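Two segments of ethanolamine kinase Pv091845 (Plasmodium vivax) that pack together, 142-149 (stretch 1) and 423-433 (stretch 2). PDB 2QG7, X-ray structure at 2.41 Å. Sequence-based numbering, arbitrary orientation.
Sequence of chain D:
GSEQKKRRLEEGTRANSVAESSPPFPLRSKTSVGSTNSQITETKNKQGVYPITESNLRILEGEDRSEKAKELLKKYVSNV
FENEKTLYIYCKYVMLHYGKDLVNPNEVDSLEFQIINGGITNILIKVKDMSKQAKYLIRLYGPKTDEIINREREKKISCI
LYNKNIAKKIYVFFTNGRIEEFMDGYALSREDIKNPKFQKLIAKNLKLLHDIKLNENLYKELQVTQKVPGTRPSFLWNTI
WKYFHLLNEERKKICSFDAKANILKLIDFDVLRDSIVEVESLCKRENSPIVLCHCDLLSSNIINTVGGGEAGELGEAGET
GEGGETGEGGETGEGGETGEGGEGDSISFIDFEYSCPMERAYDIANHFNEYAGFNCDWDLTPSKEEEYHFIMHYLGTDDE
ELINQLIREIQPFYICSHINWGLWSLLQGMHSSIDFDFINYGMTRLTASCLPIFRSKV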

# COMPACT_ATOMS: atom_id res chain seq x y z
N GLY D 142 8.69 24.09 2.12
CA GLY D 142 7.54 23.74 2.97
C GLY D 142 7.75 24.05 4.46
O GLY D 142 8.71 24.74 4.83
N PRO D 143 6.84 23.56 5.33
CA PRO D 143 7.00 23.66 6.80
C PRO D 143 7.87 22.52 7.39
O PRO D 143 7.76 22.19 8.58
CB PRO D 143 5.55 23.58 7.33
CG PRO D 143 4.66 23.40 6.07
CD PRO D 143 5.56 22.93 4.97
N LYS D 144 8.70 21.92 6.54
CA LYS D 144 9.60 20.84 6.93
C LYS D 144 11.01 21.29 6.54
O LYS D 144 11.62 20.77 5.59
CB LYS D 144 9.19 19.55 6.20
CG LYS D 144 7.66 19.25 6.22
CD LYS D 144 7.15 18.88 4.81
CE LYS D 144 5.67 18.48 4.79
NZ LYS D 144 5.11 18.66 3.27
N THR D 145 11.52 22.26 7.30
CA THR D 145 12.67 23.09 6.88
C THR D 145 13.95 22.87 7.73
O THR D 145 15.05 23.26 7.31
CB THR D 145 12.27 24.62 6.81
OG1 THR D 145 13.30 25.39 6.11
CG2 THR D 145 12.02 25.21 8.24
N ASP D 146 13.78 22.26 8.91
CA ASP D 146 14.88 22.02 9.86
C ASP D 146 14.83 20.58 10.36
O ASP D 146 15.88 19.92 10.50
CB ASP D 146 14.81 23.01 11.04
CG ASP D 146 15.12 24.45 10.63
OD1 ASP D 146 15.95 24.64 9.69
OD2 ASP D 146 14.53 25.39 11.24
N GLU D 147 13.61 20.10 10.60
CA GLU D 147 13.39 18.74 11.11
C GLU D 147 14.00 17.66 10.19
O GLU D 147 14.57 16.65 10.66
CB GLU D 147 11.88 18.52 11.31
CG GLU D 147 11.14 19.82 11.82
CD GLU D 147 9.61 19.60 11.84
OE1 GLU D 147 9.16 18.54 11.30
OE2 GLU D 147 8.87 20.48 12.40
N ILE D 148 13.88 17.89 8.88
CA ILE D 148 14.33 16.92 7.89
C ILE D 148 15.48 17.45 7.01
O ILE D 148 16.26 16.64 6.47
CB ILE D 148 13.16 16.45 7.02
CG1 ILE D 148 12.40 17.66 6.43
CG2 ILE D 148 12.23 15.57 7.85
CD1 ILE D 148 11.93 17.43 4.99
N ILE D 149 15.57 18.78 6.89
CA ILE D 149 16.58 19.46 6.06
C ILE D 149 17.44 20.46 6.85
O ILE D 149 16.93 21.25 7.64
CB ILE D 149 15.94 20.14 4.80
CG1 ILE D 149 15.26 19.08 3.91
CG2 ILE D 149 16.99 20.99 4.05
CD1 ILE D 149 14.27 19.60 2.88
N LEU D 423 11.13 6.13 8.10
CA LEU D 423 11.11 6.96 9.28
C LEU D 423 10.94 8.40 8.90
O LEU D 423 10.28 9.15 9.61
CB LEU D 423 12.38 6.80 10.09
CG LEU D 423 12.81 5.46 10.67
CD1 LEU D 423 14.21 5.58 11.27
CD2 LEU D 423 11.77 4.87 11.65
N TRP D 424 11.54 8.80 7.79
CA TRP D 424 11.33 10.14 7.25
C TRP D 424 9.85 10.39 6.97
O TRP D 424 9.29 11.42 7.35
CB TRP D 424 12.14 10.31 5.95
CG TRP D 424 11.92 11.61 5.27
CD1 TRP D 424 12.56 12.79 5.54
CD2 TRP D 424 10.98 11.88 4.22
NE1 TRP D 424 12.09 13.78 4.69
CE2 TRP D 424 11.11 13.26 3.89
CE3 TRP D 424 10.03 11.10 3.53
CZ2 TRP D 424 10.32 13.87 2.91
CZ3 TRP D 424 9.25 11.69 2.58
CH2 TRP D 424 9.43 13.08 2.24
N SER D 425 9.24 9.46 6.26
CA SER D 425 7.83 9.59 5.89
C SER D 425 6.86 9.60 7.07
O SER D 425 5.91 10.35 7.10
CB SER D 425 7.44 8.50 4.91
OG SER D 425 6.24 8.90 4.28
N LEU D 426 7.14 8.78 8.07
CA LEU D 426 6.35 8.80 9.28
C LEU D 426 6.47 10.15 10.01
O LEU D 426 5.45 10.66 10.52
CB LEU D 426 6.74 7.63 10.20
CG LEU D 426 6.23 6.25 9.80
CD1 LEU D 426 6.75 5.17 10.77
CD2 LEU D 426 4.67 6.18 9.70
N LEU D 427 7.69 10.70 10.09
CA LEU D 427 7.94 12.00 10.72
C LEU D 427 7.21 13.12 10.04
O LEU D 427 6.75 14.04 10.68
CB LEU D 427 9.42 12.35 10.69
CG LEU D 427 10.29 12.21 11.93
CD1 LEU D 427 11.75 12.59 11.53
CD2 LEU D 427 9.79 13.11 13.05
N GLN D 428 7.14 13.05 8.73
CA GLN D 428 6.38 13.99 7.93
C GLN D 428 4.87 13.87 8.14
O GLN D 428 4.15 14.87 8.07
CB GLN D 428 6.73 13.79 6.44
CG GLN D 428 8.19 14.01 6.16
CD GLN D 428 8.57 15.47 6.08
OE1 GLN D 428 8.66 16.02 4.98
NE2 GLN D 428 8.80 16.10 7.22
N GLY D 429 4.41 12.63 8.34
CA GLY D 429 3.03 12.36 8.64
C GLY D 429 2.54 12.87 10.00
O GLY D 429 1.34 12.98 10.21
N MET D 430 3.46 13.15 10.92
CA MET D 430 3.11 13.75 12.22
C MET D 430 2.73 15.23 12.08
O MET D 430 1.86 15.73 12.81
CB MET D 430 4.24 13.62 13.25
CG MET D 430 4.68 12.20 13.55
SD MET D 430 3.44 11.02 14.19
CE MET D 430 2.83 10.21 12.71
N HIS D 431 3.41 15.91 11.15
CA HIS D 431 3.23 17.36 10.95
C HIS D 431 2.84 17.56 9.50
O HIS D 431 3.60 18.14 8.71
CB HIS D 431 4.53 18.13 11.30
CG HIS D 431 5.11 17.76 12.63
ND1 HIS D 431 4.60 18.21 13.83
CD2 HIS D 431 6.16 16.95 12.95
CE1 HIS D 431 5.31 17.72 14.83
NE2 HIS D 431 6.27 16.94 14.32
N SER D 432 1.65 17.05 9.18
CA SER D 432 1.25 16.86 7.78
C SER D 432 0.52 18.04 7.11
O SER D 432 -0.55 18.52 7.59
CB SER D 432 0.45 15.56 7.62
OG SER D 432 -0.86 15.70 8.20
N SER D 433 1.12 18.48 5.99
CA SER D 433 0.57 19.53 5.14
C SER D 433 1.04 19.31 3.68
O SER D 433 1.05 18.18 3.16
CB SER D 433 1.02 20.91 5.66
OG SER D 433 2.43 20.91 6.01

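No hydrogen bond crosses between these two stretches, although polar and charged side chains supply much of the contact. With hydrogens placed, no donor–acceptor pair across the interface qualifies, and the 442 Å² of surface buried between the stretches, both sides summed, is therefore closed by van der Waals packing. The nearest approaches agree: most pair a carbon with a polar atom, as in Lys-144 CD to Gln-428 OE1 at 3.2 Å.

The frame is simple. Stretch 2 enters as an alpha helix, documented by backbone bonds such as Leu-427 N to Leu-423 O (3.1 Å) and Gln-428 N to Trp-424 O (3.0 Å), and leaves as a loop. Stretch 1 has no regular helix or strand, yet it approaches stretch 2 at several points: CA–CA separations are 7.8 Å for Pro-143 and Ser-433, 7.6 Å for Lys-144 and Gln-428, and 7.4 Å for Ile-148 and Trp-424. As stretch 1 advances, its partners step back along stretch 2, so the two chains run in broadly opposite senses.

Gln-428 is the centre of the contact, with 75 Å² covered by stretch 1. Its CA-to-CB bond points sideways, but chi1 and chi2 are both m, and the folded chain brings the amide nearer to stretch 1. The Gln-428 amide packs against both Lys-144 and Ile-148: Gln-428 NE2 is 3.5 Å from Ile-148 CG2 and from Lys-144 CG, and Gln-428 OE1 is 3.6 Å from Ile-148 CD1. A flat amide on a flexible stem suits this position because it can pack against aliphatic groups even without a hydrogen bond to them.

Lys-144 and Ile-148 each lose 73 Å² to stretch 2, and both point toward it. Lys-144 is used largely for its methylenes. Beyond an off-well chi2 of 133°, chi3 and chi4 are t, so the outer chain is extended and runs toward the loop after the helix. Lys-144 NZ remains 4.1 Å from Ser-433 O, too far for a hydrogen bond, and Lys-144 CE is 4.4 Å from His-431 O.

Ile-148 provides the apolar contact: its CG2 is 3.6 Å from Trp-424 CD1, approaching the indole obliquely. Trp-424 also starts sideways, but with chi1 at t its ring extends nearer to stretch 1. The beta-branched Ile-148 thus touches both the indole and the Gln-428 amide, two residues one helical turn apart.

More exposed residues complete the contact. Glu-147 places OE2 over one face of the His-431 ring, while Glu-147 OE1 is 3.8 Å from His-431 CD2; this is packing, and no hydrogen bond or salt bridge joins the pair. Near the start of stretch 1, Pro-143 CG sits 3.3 Å from Ser-433 OG, a small hydroxyl side chain against a compact pyrrolidine ring. Thr-145 and Asp-146, by contrast, have side chains out of reach of stretch 2, so stretch 1 touches at 143–144 and again at 147–148.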